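Local coordinates for protein export chaperone SatS (Mycobacterium tuberculosis H37Rv, PDB 6DNM) that acts as a chaperone for the SecA2 protein export pathway and is represented here by its C-terminal domain, at residues D19-M24 against N97-S102; P41-R46 against R128-Y133; G103-F108 against R174-L179. One frame throughout, in Å; residues are numbered along the deposited sequence.

Contact 1. Residues D19-M24 against N97-S102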
# COMPACT_ATOMS: atom_id res chain seq x y z
N ASP A 19 -7.84 8.07 1.98
CA ASP A 19 -6.88 8.41 0.94
C ASP A 19 -6.99 7.44 -0.22
O ASP A 19 -6.84 6.23 -0.02
CB ASP A 19 -5.44 8.33 1.46
CG ASP A 19 -5.08 9.43 2.43
OD1 ASP A 19 -5.66 10.54 2.36
OD2 ASP A 19 -4.19 9.18 3.26
N PRO A 20 -7.13 7.93 -1.45
CA PRO A 20 -6.80 7.10 -2.61
C PRO A 20 -5.30 6.85 -2.65
O PRO A 20 -4.50 7.74 -2.36
CB PRO A 20 -7.23 7.96 -3.80
CG PRO A 20 -8.18 9.01 -3.21
CD PRO A 20 -7.63 9.26 -1.83
N ILE A 21 -4.92 5.62 -2.97
CA ILE A 21 -3.51 5.26 -3.06
C ILE A 21 -3.25 4.57 -4.40
O ILE A 21 -4.15 4.00 -5.02
CB ILE A 21 -3.01 4.39 -1.88
CG1 ILE A 21 -3.59 2.98 -1.95
CG2 ILE A 21 -3.31 5.07 -0.54
CD1 ILE A 21 -2.97 2.03 -0.92
N GLN A 22 -1.98 4.63 -4.83
CA GLN A 22 -1.53 3.98 -6.05
C GLN A 22 -0.46 2.96 -5.68
O GLN A 22 0.48 3.30 -4.96
CB GLN A 22 -0.92 5.01 -6.99
CG GLN A 22 -0.44 4.46 -8.34
CD GLN A 22 0.41 5.46 -9.08
OE1 GLN A 22 1.45 5.88 -8.59
NE2 GLN A 22 -0.05 5.86 -10.27
N ILE A 23 -0.59 1.74 -6.19
CA ILE A 23 0.39 0.68 -5.93
C ILE A 23 0.94 0.23 -7.27
O ILE A 23 0.18 -0.27 -8.11
CB ILE A 23 -0.22 -0.51 -5.18
CG1 ILE A 23 -0.85 -0.09 -3.84
CG2 ILE A 23 0.83 -1.61 -4.99
CD1 ILE A 23 -1.72 -1.16 -3.19
N MET A 24 2.23 0.42 -7.49
CA MET A 24 2.86 0.02 -8.74
C MET A 24 3.72 -1.21 -8.52
O MET A 24 4.55 -1.25 -7.60
CB MET A 24 3.69 1.17 -9.32
CG MET A 24 2.87 2.43 -9.57
SD MET A 24 3.76 3.74 -10.46
CE MET A 24 3.93 3.02 -12.10
N ASN A 97 1.24 9.13 -1.33
CA ASN A 97 0.44 7.91 -1.35
C ASN A 97 0.73 7.08 -2.60
O ASN A 97 -0.12 6.27 -3.02
CB ASN A 97 -1.04 8.24 -1.21
CG ASN A 97 -1.39 8.66 0.18
OD1 ASN A 97 -0.87 8.10 1.14
ND2 ASN A 97 -2.23 9.68 0.32
N VAL A 98 1.91 7.26 -3.17
CA VAL A 98 2.40 6.48 -4.31
C VAL A 98 3.38 5.45 -3.77
O VAL A 98 4.41 5.80 -3.19
CB VAL A 98 3.05 7.41 -5.35
CG1 VAL A 98 3.79 6.61 -6.40
CG2 VAL A 98 1.99 8.29 -5.99
N TYR A 99 3.07 4.17 -3.96
CA TYR A 99 3.85 3.08 -3.41
C TYR A 99 4.34 2.19 -4.54
O TYR A 99 3.54 1.69 -5.33
CB TYR A 99 2.98 2.25 -2.47
CG TYR A 99 2.49 3.02 -1.27
CD1 TYR A 99 3.35 3.35 -0.24
CD2 TYR A 99 1.16 3.44 -1.19
CE1 TYR A 99 2.90 4.05 0.88
CE2 TYR A 99 0.71 4.15 -0.07
CZ TYR A 99 1.59 4.45 0.95
OH TYR A 99 1.15 5.14 2.06
N VAL A 100 5.65 1.99 -4.63
CA VAL A 100 6.25 1.31 -5.77
C VAL A 100 7.02 0.10 -5.26
O VAL A 100 8.05 0.24 -4.59
CB VAL A 100 7.18 2.24 -6.58
CG1 VAL A 100 7.76 1.51 -7.80
CG2 VAL A 100 6.43 3.48 -7.00
N LEU A 101 6.53 -1.10 -5.60
CA LEU A 101 7.28 -2.33 -5.35
C LEU A 101 8.19 -2.71 -6.51
O LEU A 101 9.14 -3.48 -6.31
CB LEU A 101 6.32 -3.48 -5.04
CG LEU A 101 5.36 -3.26 -3.88
CD1 LEU A 101 4.57 -4.53 -3.58
CD2 LEU A 101 6.09 -2.77 -2.62
N SER A 102 7.92 -2.16 -7.70
CA SER A 102 8.65 -2.49 -8.92
C SER A 102 10.15 -2.35 -8.76
O SER A 102 10.65 -1.33 -8.28
CB SER A 102 8.19 -1.52 -10.01
OG SER A 102 6.79 -1.37 -9.98
O HOH W 1 -3.87 10.34 -1.86

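Contact 2. Residues P41-R46 against R128-Y133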
# COMPACT_ATOMS: atom_id res chain seq x y z
N PRO A 41 -4.71 0.61 10.12
CA PRO A 41 -5.08 0.83 8.72
C PRO A 41 -6.29 -0.00 8.33
O PRO A 41 -6.39 -1.18 8.66
CB PRO A 41 -3.83 0.37 7.95
CG PRO A 41 -3.19 -0.63 8.86
CD PRO A 41 -3.50 -0.21 10.27
N ILE A 42 -7.21 0.63 7.61
CA ILE A 42 -8.34 -0.06 7.00
C ILE A 42 -8.33 0.26 5.51
O ILE A 42 -8.28 1.43 5.13
CB ILE A 42 -9.70 0.31 7.63
CG1 ILE A 42 -9.65 0.26 9.16
CG2 ILE A 42 -10.77 -0.63 7.12
CD1 ILE A 42 -10.99 0.53 9.82
N PHE A 43 -8.37 -0.78 4.68
CA PHE A 43 -8.40 -0.60 3.24
C PHE A 43 -9.80 -0.87 2.71
O PHE A 43 -10.63 -1.49 3.36
CB PHE A 43 -7.44 -1.57 2.54
CG PHE A 43 -5.98 -1.27 2.76
CD1 PHE A 43 -5.25 -0.59 1.80
CD2 PHE A 43 -5.32 -1.72 3.89
CE1 PHE A 43 -3.90 -0.34 1.98
CE2 PHE A 43 -3.97 -1.48 4.08
CZ PHE A 43 -3.26 -0.79 3.12
N LEU A 44 -10.05 -0.39 1.50
CA LEU A 44 -11.22 -0.82 0.74
C LEU A 44 -11.05 -2.30 0.46
O LEU A 44 -10.23 -2.70 -0.37
CB LEU A 44 -11.29 -0.00 -0.55
CG LEU A 44 -12.48 -0.30 -1.46
CD1 LEU A 44 -13.78 0.13 -0.77
CD2 LEU A 44 -12.29 0.42 -2.81
N GLY A 45 -11.80 -3.13 1.17
CA GLY A 45 -11.61 -4.56 1.09
C GLY A 45 -12.47 -5.25 2.11
O GLY A 45 -13.26 -4.63 2.82
N ARG A 46 -12.30 -6.57 2.18
CA ARG A 46 -13.04 -7.38 3.14
C ARG A 46 -12.21 -8.62 3.45
O ARG A 46 -11.43 -9.08 2.62
CB ARG A 46 -14.40 -7.81 2.59
CG ARG A 46 -14.30 -8.58 1.27
CD ARG A 46 -15.59 -8.50 0.44
NE ARG A 46 -15.57 -9.43 -0.68
CZ ARG A 46 -15.22 -9.11 -1.92
NH1 ARG A 46 -15.24 -10.03 -2.88
NH2 ARG A 46 -14.86 -7.86 -2.21
N ARG A 128 3.77 -2.64 5.95
CA ARG A 128 3.32 -2.73 7.34
C ARG A 128 1.82 -2.53 7.43
O ARG A 128 1.14 -3.22 8.20
CB ARG A 128 4.05 -1.70 8.20
CG ARG A 128 5.55 -1.87 8.22
CD ARG A 128 5.99 -2.47 9.51
NE ARG A 128 7.44 -2.41 9.66
CZ ARG A 128 8.14 -3.32 10.32
NH1 ARG A 128 7.52 -4.36 10.88
NH2 ARG A 128 9.45 -3.19 10.43
N ASP A 129 1.27 -1.58 6.66
CA ASP A 129 -0.17 -1.37 6.66
C ASP A 129 -0.91 -2.60 6.15
O ASP A 129 -1.95 -2.98 6.71
CB ASP A 129 -0.52 -0.16 5.80
CG ASP A 129 -0.29 1.17 6.49
OD1 ASP A 129 0.00 1.19 7.70
OD2 ASP A 129 -0.42 2.21 5.81
N ILE A 130 -0.41 -3.23 5.09
CA ILE A 130 -1.06 -4.43 4.57
C ILE A 130 -0.99 -5.56 5.58
O ILE A 130 -1.97 -6.28 5.80
CB ILE A 130 -0.43 -4.85 3.22
CG1 ILE A 130 -0.72 -3.81 2.14
CG2 ILE A 130 -0.94 -6.23 2.80
CD1 ILE A 130 -0.14 -4.21 0.79
N GLY A 131 0.17 -5.74 6.21
CA GLY A 131 0.28 -6.77 7.23
C GLY A 131 -0.67 -6.54 8.39
O GLY A 131 -1.32 -7.47 8.87
N ASP A 132 -0.79 -5.28 8.84
CA ASP A 132 -1.69 -4.98 9.94
C ASP A 132 -3.14 -5.22 9.54
O ASP A 132 -3.91 -5.84 10.29
CB ASP A 132 -1.50 -3.53 10.39
CG ASP A 132 -0.16 -3.28 11.06
OD1 ASP A 132 0.62 -4.24 11.27
OD2 ASP A 132 0.13 -2.11 11.37
N TYR A 133 -3.53 -4.75 8.35
CA TYR A 133 -4.91 -4.91 7.89
C TYR A 133 -5.26 -6.37 7.69
O TYR A 133 -6.38 -6.80 7.99
CB TYR A 133 -5.11 -4.13 6.59
CG TYR A 133 -6.45 -4.38 5.94
CD1 TYR A 133 -7.63 -3.91 6.52
CD2 TYR A 133 -6.55 -5.11 4.76
CE1 TYR A 133 -8.86 -4.15 5.93
CE2 TYR A 133 -7.77 -5.34 4.16
CZ TYR A 133 -8.92 -4.87 4.75
OH TYR A 133 -10.14 -5.11 4.14

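Contact 3. Residues G103-F108 against R174-L179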
# COMPACT_ATOMS: atom_id res chain seq x y z
N GLY A 103 10.88 -3.37 -9.21
CA GLY A 103 12.32 -3.35 -9.24
C GLY A 103 13.02 -3.71 -7.95
O GLY A 103 14.22 -4.00 -7.99
N LEU A 104 12.33 -3.69 -6.81
CA LEU A 104 13.03 -3.93 -5.55
C LEU A 104 13.67 -5.31 -5.53
O LEU A 104 14.78 -5.48 -5.01
CB LEU A 104 12.08 -3.77 -4.36
CG LEU A 104 11.65 -2.33 -4.04
CD1 LEU A 104 10.60 -2.33 -2.95
CD2 LEU A 104 12.84 -1.47 -3.65
N VAL A 105 13.00 -6.31 -6.11
CA VAL A 105 13.56 -7.67 -6.13
C VAL A 105 14.90 -7.69 -6.85
O VAL A 105 15.83 -8.41 -6.45
CB VAL A 105 12.55 -8.67 -6.72
CG1 VAL A 105 12.25 -8.36 -8.18
CG2 VAL A 105 13.05 -10.10 -6.55
N ASP A 106 15.03 -6.91 -7.92
CA ASP A 106 16.29 -6.84 -8.66
C ASP A 106 17.32 -6.02 -7.91
O ASP A 106 18.50 -6.39 -7.87
CB ASP A 106 16.03 -6.27 -10.06
CG ASP A 106 15.03 -7.09 -10.84
OD1 ASP A 106 13.98 -6.54 -11.23
OD2 ASP A 106 15.28 -8.30 -11.04
N ASP A 107 16.88 -4.94 -7.25
CA ASP A 107 17.82 -4.08 -6.54
C ASP A 107 18.42 -4.78 -5.32
O ASP A 107 19.62 -4.64 -5.05
CB ASP A 107 17.16 -2.77 -6.14
CG ASP A 107 16.78 -1.93 -7.35
OD1 ASP A 107 17.39 -2.13 -8.41
OD2 ASP A 107 15.86 -1.08 -7.24
N PHE A 108 17.60 -5.52 -4.56
CA PHE A 108 18.13 -6.25 -3.41
C PHE A 108 19.24 -7.21 -3.83
O PHE A 108 20.21 -7.40 -3.09
CB PHE A 108 17.01 -7.02 -2.70
CG PHE A 108 16.10 -6.16 -1.88
CD1 PHE A 108 16.60 -5.24 -0.96
CD2 PHE A 108 14.72 -6.28 -2.00
CE1 PHE A 108 15.75 -4.44 -0.20
CE2 PHE A 108 13.87 -5.50 -1.24
CZ PHE A 108 14.38 -4.58 -0.34
N ARG A 174 15.51 -14.00 -1.68
CA ARG A 174 14.54 -15.07 -1.45
C ARG A 174 13.46 -14.62 -0.48
O ARG A 174 12.27 -14.86 -0.70
CB ARG A 174 15.28 -16.29 -0.90
CG ARG A 174 14.61 -17.62 -1.15
CD ARG A 174 13.55 -17.95 -0.09
NE ARG A 174 14.09 -18.12 1.26
CZ ARG A 174 13.47 -17.71 2.36
NH1 ARG A 174 14.02 -17.90 3.55
NH2 ARG A 174 12.28 -17.11 2.26
N GLU A 175 13.86 -13.94 0.60
CA GLU A 175 12.89 -13.49 1.58
C GLU A 175 11.99 -12.40 1.00
O GLU A 175 10.78 -12.39 1.25
CB GLU A 175 13.61 -13.05 2.86
CG GLU A 175 14.20 -14.25 3.62
CD GLU A 175 15.14 -13.88 4.75
OE1 GLU A 175 15.34 -12.69 5.03
OE2 GLU A 175 15.69 -14.82 5.38
N TRP A 176 12.55 -11.51 0.18
CA TRP A 176 11.72 -10.49 -0.45
C TRP A 176 10.72 -11.13 -1.40
O TRP A 176 9.55 -10.72 -1.44
CB TRP A 176 12.57 -9.48 -1.21
CG TRP A 176 11.68 -8.55 -1.98
CD1 TRP A 176 11.39 -8.61 -3.32
CD2 TRP A 176 10.91 -7.47 -1.45
NE1 TRP A 176 10.51 -7.62 -3.65
CE2 TRP A 176 10.19 -6.91 -2.52
CE3 TRP A 176 10.77 -6.92 -0.18
CZ2 TRP A 176 9.36 -5.81 -2.36
CZ3 TRP A 176 9.94 -5.84 -0.02
CH2 TRP A 176 9.24 -5.30 -1.10
N GLU A 177 11.16 -12.11 -2.19
CA GLU A 177 10.25 -12.77 -3.12
C GLU A 177 9.07 -13.40 -2.39
O GLU A 177 7.93 -13.32 -2.86
CB GLU A 177 11.01 -13.81 -3.94
CG GLU A 177 11.90 -13.18 -4.99
CD GLU A 177 12.80 -14.18 -5.69
OE1 GLU A 177 13.07 -15.26 -5.12
OE2 GLU A 177 13.24 -13.86 -6.81
N LYS A 178 9.33 -14.01 -1.23
CA LYS A 178 8.26 -14.60 -0.44
C LYS A 178 7.32 -13.51 0.07
O LYS A 178 6.10 -13.68 0.07
CB LYS A 178 8.86 -15.39 0.72
CG LYS A 178 7.91 -16.34 1.41
CD LYS A 178 8.66 -17.56 1.92
CE LYS A 178 7.75 -18.52 2.68
NZ LYS A 178 6.61 -19.03 1.86
N LEU A 179 7.89 -12.39 0.50
CA LEU A 179 7.07 -11.29 1.00
C LEU A 179 6.22 -10.68 -0.11
O LEU A 179 5.04 -10.37 0.10
CB LEU A 179 7.98 -10.26 1.66
CG LEU A 179 7.31 -9.11 2.41
CD1 LEU A 179 6.36 -9.63 3.49
CD2 LEU A 179 8.36 -8.20 3.01
O HOH W 2 10.05 -6.11 -6.61

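Contact 1. Residues D19-M24 against N97-S102
Tyr99 has CG anti to its carbonyl carbon (chi1 -63°), and the edge of its ring reaches Ile21, CE2 lying 4.1 Å from Ile21 CB. In Gln22, CG is anti to the backbone N (chi1 -178°), and the extended side chain runs alongside Val98, pointing the same way, with OE1 3.3 Å from Val98 CG1. The backbones pair as parallel strands. Gln22 N donates to Asn97 O, Tyr99 N to Gln22 O, and Met24 N to Tyr99 O at 2.8 Å, the last nearly straight at 170°. Past the paired strands, Met24 O is gripped by two N-H groups of the residues that follow strand 98-100, Leu101 N at 2.8 Å and, weakly, Ser102 N. At the other end, a water donates to Pro20 O and accepts from Asn97 ND2, bridging the two segments where direct pairing has stopped. Gln22 NE2 is hydrogen-bonded to Tyr31 OH, and Tyr99 OH bonds Glu125. Strand 98-100 is an outermost strand of the mixed sheet; strand 29-37 flanks 19-24 on its other side, and helix 117-134 packs on the face bearing Ile23 and Tyr99.

Contact 2. Residues P41-R46 against R128-Y133
Tyr133 and Phe43 join helix 117-134 to strand 40-43, a helix packed across the outermost strand of a mixed sheet, the helix segment crossing the strand segment at -83°, close to perpendicular. The aromatic contact is an offset edge-to-face pair with centroids 5.3 Å apart and planes 62° apart. Phe43 presents the CD2 edge of its ring to the face of Tyr133, with CD2 3.5 Å from Tyr133 CG. A CH-pi contact accompanies it: Phe43 CB sits over the same tyrosine ring, 4.2 Å from the centroid and close to the ring normal. Tyr133 has CG anti to its backbone N (chi1 172°), and its ring lies with Phe43 N over one face, displaced toward the rim, and Pro41 O at the edge.

Van der Waals packing surrounds this pair. Phe43 CZ meets Ile130 CG1 and Asp129 CB, crossing both side chains at about a right angle. Pro41 fits against the same helical turn, its CG 3.7 Å from Asp132 CB. Ile42 points away from the helix, yet its CG2 still meets Tyr133 CE1. Ile50 of strand 49-52 touches Phe43, Ile130 and Tyr133, tying the second sheet into the cluster.

A separate set of contacts meets the backbone carbonyl of Asp129: Pro41 CG lies 3.4 Å from Asp129 O, and Phe43 CE2 approaches the same oxygen.

The polar side-chain groups find their partners beyond the two segments. Asp129 OD2 is hydrogen-bonded to Tyr36 OH, next to the proline, and Tyr133 OH is hydrogen-bonded to Asp70 OD2. This hydroxyl end is closely packed against the backbone between Gly45 and Arg46, with Tyr133 OH 3.1 Å from Gly45 C.

Contact 3. Residues G103-F108 against R174-L179
Leu104, Val105 and Phe108 pack against Trp176 in an antiparallel helix pair, the short helical segments running at 168° to each other with their axes 9.7 Å apart. Gly103 occupies the N-cap position of helix 104-110; its positive phi of 83° favours glycine, and its carbonyl accepts Asp107 N as the first turn closes.

Leu104 follows as the first residue to reach across. Its CB lies above one face of the indole, displaced toward the rim, and CD1 touches the six-membered ring at CZ2, 3.7 Å away. Gln119 and Ala123 of helix 117-134 touch the same leucine, so it packs against that helix as well as against the tryptophan of helix 170-185.

Val105 meets the five-membered ring, with CB 3.6 Å from Trp176 CD1. Its CG2 branch, anti to the backbone N, extends instead to the aliphatic part of Glu177, where it comes within 3.6 Å of CG. In the first turn of the helix, Val105 N donates to a water at 3.0 Å, and this water also accepts a weak bond from Trp176 NE1. The same indole nitrogen has a weak hydrogen bond to Glu180 one turn farther along helix 170-185.

One turn on from Leu104, Phe108 approaches the indole with the CD2-CE2 edge of its ring. The two rings are oblique, their planes 55° apart. Leu149 and Leu152 of helix 148-157 and Leu120 of helix 117-134 touch the phenylalanine, while Leu127 packs on the tryptophan; the pair therefore lies at the meeting of four helices. Phe108 CE2 rests over the indole near the ring fusion, 3.6 Å from Trp176 CD2.

In the fold
Contacts 1 and 2 lie on the same mixed sheet, at its two outermost strands, with centres 14 Å apart; they touch where Ile21 CD1 packs on Phe43 CE1. Helix 117-134 spans the whole arrangement: it supplies one side of contact 2, lies against the sheet beside contact 1 and packs on the helix pair of contact 3. Contact 3 begins directly after contact 1 in sequence, its centre about 17 Å away, and lies about 21 Å from contact 2. Along the chain, contact 2 alternates with each of the others, interleaving their segments. Strand 98-100 leads directly into helix 104-110, and the three contacts tie the sheet and the helices into one domain.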